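Local coordinates for NADPH-dependent aldehyde reductase YqhD (Escherichia coli, PDB 4QGS), which reduces a broad range of short-chain aldehydes, among them butanal, propanal and acrolein, to the alcohols with NADPH, using one zinc ion per subunit, at residues Asp205-Val208 with His209-Gln213; Leu290-Ala293 with Gln294-Ile298; Ala339-Arg342 with Asn343-Gln347. All coordinates share one frame; numbering follows the deposited sequence.

Interaction 1: Asp205-Val208 with His209-Gln213. With ZN (zinc ion), chain B.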
# COMPACT_ATOMS: atom_id res chain seq x y z
N ASP A 205 -2.29 -2.51 7.51
CA ASP A 205 -1.46 -1.71 6.61
C ASP A 205 -2.13 -0.36 6.33
O ASP A 205 -1.48 0.69 6.40
CB ASP A 205 -1.21 -2.47 5.31
CG ASP A 205 -0.21 -1.75 4.39
OD1 ASP A 205 0.82 -1.19 4.85
OD2 ASP A 205 -0.47 -1.77 3.16
N ALA A 206 -3.44 -0.39 6.07
CA ALA A 206 -4.17 0.88 5.90
C ALA A 206 -4.07 1.77 7.15
O ALA A 206 -3.87 2.99 7.05
CB ALA A 206 -5.63 0.61 5.55
N PHE A 207 -4.22 1.16 8.32
CA PHE A 207 -4.18 1.88 9.59
C PHE A 207 -2.82 2.55 9.74
O PHE A 207 -2.72 3.74 10.08
CB PHE A 207 -4.45 0.90 10.75
CG PHE A 207 -4.68 1.57 12.09
CD1 PHE A 207 -5.96 1.74 12.58
CD2 PHE A 207 -3.60 2.00 12.86
CE1 PHE A 207 -6.18 2.32 13.83
CE2 PHE A 207 -3.82 2.59 14.11
CZ PHE A 207 -5.10 2.75 14.59
N VAL A 208 -1.76 1.80 9.45
CA VAL A 208 -0.42 2.32 9.64
C VAL A 208 -0.08 3.35 8.57
O VAL A 208 0.52 4.38 8.91
CB VAL A 208 0.62 1.18 9.64
CG1 VAL A 208 2.03 1.75 9.71
CG2 VAL A 208 0.34 0.26 10.83
N HIS A 209 -0.48 3.14 7.32
CA HIS A 209 -0.26 4.19 6.31
C HIS A 209 -0.87 5.51 6.77
O HIS A 209 -0.29 6.58 6.55
CB HIS A 209 -0.81 3.79 4.94
CG HIS A 209 0.12 2.92 4.15
ND1 HIS A 209 0.72 3.33 2.98
CD2 HIS A 209 0.57 1.66 4.38
CE1 HIS A 209 1.48 2.36 2.51
NE2 HIS A 209 1.41 1.33 3.35
N THR A 210 -2.03 5.43 7.42
CA THR A 210 -2.70 6.63 7.92
C THR A 210 -1.88 7.28 9.03
O THR A 210 -1.62 8.48 8.98
CB THR A 210 -4.11 6.31 8.41
OG1 THR A 210 -4.85 5.69 7.35
CG2 THR A 210 -4.84 7.62 8.86
N VAL A 211 -1.46 6.51 10.04
CA VAL A 211 -0.75 7.17 11.16
C VAL A 211 0.67 7.59 10.79
O VAL A 211 1.27 8.42 11.48
CB VAL A 211 -0.69 6.27 12.42
CG1 VAL A 211 -2.10 5.95 12.93
CG2 VAL A 211 0.10 4.99 12.15
N GLU A 212 1.23 7.05 9.70
CA GLU A 212 2.53 7.50 9.20
C GLU A 212 2.46 8.96 8.77
O GLU A 212 3.48 9.63 8.67
CB GLU A 212 3.00 6.66 8.02
CG GLU A 212 3.35 5.20 8.36
CD GLU A 212 4.78 5.00 8.88
OE1 GLU A 212 5.32 5.88 9.60
OE2 GLU A 212 5.37 3.95 8.55
N GLN A 213 1.23 9.40 8.49
CA GLN A 213 0.98 10.74 7.97
C GLN A 213 0.18 11.61 8.93
O GLN A 213 -0.24 12.73 8.58
CB GLN A 213 0.25 10.64 6.63
CG GLN A 213 1.00 9.81 5.58
CD GLN A 213 0.16 9.56 4.33
OE1 GLN A 213 0.13 10.39 3.42
NE2 GLN A 213 -0.50 8.40 4.27
ZN ZN B . 2.46 -0.41 3.73
O HOH W 1 3.72 0.00 2.11
O HOH W 2 1.46 -1.21 2.00
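Asp205 and His209 sit one turn apart on helix 196-211, joined through the backbone by a nearly straight bond from His209 N to Asp205 O (2.8 Å), while Val211 N and Glu212 N likewise reach back four residues to Phe207 O and Val208 O. This is the i, i+4 metal-binding pair of an iron-containing alcohol dehydrogenase, here holding zinc. Asp205 OD1 and His209 NE2 each bind the ion at 2.1 Å, and the carboxylate and imidazole planes stand 88° apart. Asp205 gets there with CG anti to its backbone N (chi1 -173°), which carries the carboxylate to the zinc, where it meets the imidazole crosswise. Waters 1 and 2 are also ligands, and His278 and His292 complete the site. Glu212, three residues on from His209, gives OE2 to His278 ND1 and OE1 to Trp275 N, a second-shell carboxylate that probably orients His278 and polarises its ring. On the buried flank Phe207 CE2 meets Val211 CG1 at 4.0 Å. Ala206 O takes two bonds, and Thr210 N and Thr210 OG1, the latter at 2.9 Å, come to it from opposite faces of its carbonyl plane.

Interaction 2: Leu290-Ala293 with Gln294-Ile298. With ZN (zinc ion), chain B.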
# COMPACT_ATOMS: atom_id res chain seq x y z
N LEU A 290 8.55 -12.07 7.18
CA LEU A 290 7.28 -11.73 7.79
C LEU A 290 6.41 -10.95 6.81
O LEU A 290 6.94 -10.24 5.96
CB LEU A 290 7.49 -10.89 9.06
CG LEU A 290 8.32 -11.50 10.21
CD1 LEU A 290 8.20 -10.61 11.45
CD2 LEU A 290 7.93 -12.91 10.54
N ASP A 291 5.08 -11.11 6.89
CA ASP A 291 4.17 -10.30 6.08
C ASP A 291 4.43 -8.82 6.33
O ASP A 291 4.75 -8.44 7.45
CB ASP A 291 2.69 -10.58 6.41
CG ASP A 291 2.26 -11.99 6.06
OD1 ASP A 291 3.00 -12.68 5.34
OD2 ASP A 291 1.15 -12.38 6.48
N HIS A 292 4.28 -8.00 5.29
CA HIS A 292 4.41 -6.54 5.43
C HIS A 292 3.69 -6.02 6.67
O HIS A 292 4.30 -5.35 7.52
CB HIS A 292 3.87 -5.85 4.17
CG HIS A 292 3.90 -4.34 4.22
ND1 HIS A 292 5.04 -3.63 4.51
CD2 HIS A 292 2.93 -3.43 4.00
CE1 HIS A 292 4.77 -2.33 4.47
NE2 HIS A 292 3.49 -2.18 4.16
N ALA A 293 2.41 -6.34 6.80
CA ALA A 293 1.61 -5.79 7.89
C ALA A 293 2.05 -6.30 9.26
O ALA A 293 1.92 -5.58 10.25
CB ALA A 293 0.14 -6.10 7.68
N GLN A 294 2.55 -7.54 9.32
CA GLN A 294 3.06 -8.06 10.59
C GLN A 294 4.25 -7.23 11.06
O GLN A 294 4.36 -6.92 12.25
CB GLN A 294 3.48 -9.54 10.44
CG GLN A 294 2.31 -10.46 10.16
CD GLN A 294 2.75 -11.87 9.75
OE1 GLN A 294 3.90 -12.08 9.34
NE2 GLN A 294 1.84 -12.83 9.85
N THR A 295 5.11 -6.84 10.13
CA THR A 295 6.28 -6.05 10.54
C THR A 295 5.85 -4.68 11.06
O THR A 295 6.49 -4.12 11.96
CB THR A 295 7.29 -5.87 9.40
OG1 THR A 295 6.77 -4.96 8.42
CG2 THR A 295 7.62 -7.24 8.75
N LEU A 296 4.77 -4.13 10.50
CA LEU A 296 4.27 -2.83 10.95
C LEU A 296 3.65 -2.91 12.34
O LEU A 296 3.81 -2.00 13.16
CB LEU A 296 3.24 -2.26 9.96
CG LEU A 296 3.69 -2.15 8.49
CD1 LEU A 296 2.54 -1.60 7.61
CD2 LEU A 296 4.95 -1.31 8.32
N ALA A 297 2.91 -3.99 12.60
CA ALA A 297 2.25 -4.18 13.88
C ALA A 297 3.29 -4.34 14.98
O ALA A 297 3.08 -3.92 16.12
CB ALA A 297 1.33 -5.38 13.83
N ILE A 298 4.42 -4.96 14.64
CA ILE A 298 5.50 -5.09 15.60
C ILE A 298 6.18 -3.74 15.88
O ILE A 298 6.33 -3.34 17.03
CB ILE A 298 6.58 -6.10 15.09
CG1 ILE A 298 6.02 -7.53 15.02
CG2 ILE A 298 7.83 -6.05 15.98
CD1 ILE A 298 6.84 -8.42 14.14
ZN ZN B . 2.46 -0.41 3.73
O HOH W 3 -0.71 -11.64 9.29
O HOH W 4 7.53 -4.76 5.58
O HOH W 1 3.72 0.00 2.11
O HOH W 2 1.46 -1.21 2.00
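Asp291 N, at the start of helix 292-306, is taken up by the side chain of Gln294 three residues on: its N-H goes to Gln294 OE1 at 2.9 Å, and it comes from above the amide plane, 47° out of it. The Gln294 amide lies stacked on the Asp291 carboxylate with the planes 15° apart, and Gln294 NE2 spends a hydrogen on water 3. The carboxylate is held mainly by helix 196-211: OD1 in a salt bridge with Arg197, OD2 by a bond from Asn201. His292 O accepts both Leu296 N and the hydroxyl of Thr295, whose OG1 comes within 2.7 Å. Thr295 OG1 stands between its own backbone N and carbonyl carbon (chi1 72°), a position that turns it back toward His292 O and also lets it receive a hydrogen from water 4. The same water accepts from His292 ND1 at 2.9 Å, in the plane of the ring, so both imidazole nitrogens are engaged: NE2 binds zinc at 2.1 Å. Leu296 CD1 rests over one face of this ring, 4.0 Å from its centroid in a CH-pi contact, and probably helps to fix its rotation. A histidine in the first turn of a helix, held at ND1 through water, thus supplies one protein ligand of the catalytic zinc site in this iron-containing alcohol dehydrogenase.

Interaction 3: Ala339-Arg342 with Asn343-Gln347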
# COMPACT_ATOMS: atom_id res chain seq x y z
N ALA A 339 -1.37 1.16 23.98
CA ALA A 339 -1.89 -0.16 24.35
C ALA A 339 -3.15 -0.52 23.56
O ALA A 339 -3.32 -1.67 23.15
CB ALA A 339 -2.18 -0.22 25.85
N ALA A 340 -4.03 0.47 23.35
CA ALA A 340 -5.25 0.23 22.58
C ALA A 340 -4.91 -0.13 21.13
O ALA A 340 -5.60 -0.96 20.52
CB ALA A 340 -6.18 1.46 22.61
N THR A 341 -3.87 0.50 20.59
CA THR A 341 -3.44 0.23 19.22
C THR A 341 -2.86 -1.18 19.11
O THR A 341 -3.19 -1.94 18.20
CB THR A 341 -2.40 1.28 18.76
OG1 THR A 341 -2.94 2.59 18.95
CG2 THR A 341 -2.04 1.10 17.29
N ARG A 342 -1.99 -1.52 20.06
CA ARG A 342 -1.44 -2.86 20.12
C ARG A 342 -2.56 -3.89 20.21
O ARG A 342 -2.59 -4.85 19.46
CB ARG A 342 -0.50 -2.99 21.32
CG ARG A 342 0.35 -4.23 21.29
CD ARG A 342 1.24 -4.33 22.54
NE ARG A 342 2.34 -3.36 22.61
CZ ARG A 342 3.48 -3.47 21.92
NH1 ARG A 342 4.44 -2.58 22.07
NH2 ARG A 342 3.65 -4.47 21.07
N ASN A 343 -3.50 -3.66 21.12
CA ASN A 343 -4.61 -4.58 21.29
C ASN A 343 -5.45 -4.72 20.03
O ASN A 343 -5.89 -5.82 19.68
CB ASN A 343 -5.49 -4.15 22.46
CG ASN A 343 -6.67 -5.09 22.66
OD1 ASN A 343 -6.49 -6.23 23.12
ND2 ASN A 343 -7.86 -4.63 22.31
N PHE A 344 -5.68 -3.61 19.33
CA PHE A 344 -6.44 -3.63 18.08
C PHE A 344 -5.77 -4.57 17.07
O PHE A 344 -6.43 -5.43 16.48
CB PHE A 344 -6.57 -2.20 17.52
CG PHE A 344 -7.24 -2.12 16.17
CD1 PHE A 344 -8.57 -2.51 16.02
CD2 PHE A 344 -6.55 -1.64 15.07
CE1 PHE A 344 -9.19 -2.43 14.78
CE2 PHE A 344 -7.17 -1.57 13.82
CZ PHE A 344 -8.49 -1.97 13.68
N PHE A 345 -4.46 -4.43 16.89
CA PHE A 345 -3.71 -5.30 15.98
C PHE A 345 -3.80 -6.76 16.41
O PHE A 345 -4.09 -7.66 15.60
CB PHE A 345 -2.25 -4.88 15.91
CG PHE A 345 -2.02 -3.51 15.29
CD1 PHE A 345 -3.01 -2.88 14.56
CD2 PHE A 345 -0.78 -2.90 15.41
CE1 PHE A 345 -2.78 -1.62 13.98
CE2 PHE A 345 -0.54 -1.65 14.86
CZ PHE A 345 -1.55 -1.00 14.14
N GLU A 346 -3.59 -7.01 17.70
CA GLU A 346 -3.63 -8.39 18.19
C GLU A 346 -5.00 -9.04 18.01
O GLU A 346 -5.07 -10.22 17.64
CB GLU A 346 -3.20 -8.44 19.65
CG GLU A 346 -1.84 -7.78 19.79
CD GLU A 346 -1.01 -8.25 20.93
OE1 GLU A 346 0.05 -8.88 20.66
OE2 GLU A 346 -1.39 -7.96 22.09
N GLN A 347 -6.07 -8.29 18.23
CA GLN A 347 -7.43 -8.83 18.08
C GLN A 347 -7.79 -9.08 16.62
O GLN A 347 -8.68 -9.88 16.32
CB GLN A 347 -8.46 -7.91 18.72
CG GLN A 347 -8.34 -7.79 20.24
CD GLN A 347 -8.33 -9.13 20.96
OE1 GLN A 347 -8.98 -10.09 20.53
NE2 GLN A 347 -7.58 -9.20 22.05
O HOH W 5 -8.07 -1.83 21.41
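Thr341 and Phe345 form the tight side of this turn of helix 330-347, their side chains lying alongside each other and pointing the same way. The methyl CG2 of Thr341 sits off-centre over the Phe345 ring, 4.2 Å from the centroid in a CH-pi contact and nearest to CZ at 3.8 Å. Thr341 O lies over one face of the same ring, 3.5 Å above its plane, while it accepts Phe345 N at 3.1 Å. With CG2 anti to the backbone N, Thr341 leaves OG1 (chi1 -54°) beside that N, where it bonds to Ala337 O of the preceding turn and to Tyr318 OH. Phe345 also packs on Ala297 and Leu300 of helix 292-306 and on Val204 and Val208 of helix 196-211, and the buried ring of Phe344 packs on Val203, Phe207 and Trp323. Replacing Phe345 by an alanine is likely to open a gap where helix 330-347 meets helices 196-211 and 292-306, and to leave the Thr341 methyl without the ring it rests on. The other flank is looser. Arg342 and Glu346 run side by side, yet Arg342 NH2 and Glu346 OE1 stay 5.7 Å apart, and the arginine instead bonds through NH2 to Thr352, to which Glu346 OE1 is only weakly bonded. At exposed Asn343 water 5 bridges one turn of the helix: it donates to Ala340 O at 2.8 Å and accepts from Asn343 ND2, and Asn343 OD1 receives a weak bond from Gln347 NE2. Buried aromatic rings along one face and water-linked polar groups along another mark an amphipathic helix, here in the all-helical C-terminal domain of the iron-containing alcohol dehydrogenase fold.

Overall arrangement
The three helix segments pack against one another in the C-terminal part of the chain, with centres 13 to 14 Å apart. Interactions 1 and 2 meet at the zinc: Asp205 OD1 lies 2.9 Å from His292 NE2, as fellow ligands of the metal, and 3.3 Å from Leu296 CD1, and waters 1 and 2 are ligands common to both. Interaction 3 stands back from the metal, the nearest atom of the Phe345 side chain being about 11 Å from the zinc, yet it touches both others. Phe207 CD1 meets Phe344 CE2 at 3.7 Å, and Ala297 CB meets Phe345 CD2 at 3.6 Å. Phe345 therefore packs behind the two helices that carry Asp205, His209 and His292, on their hydrophobic side.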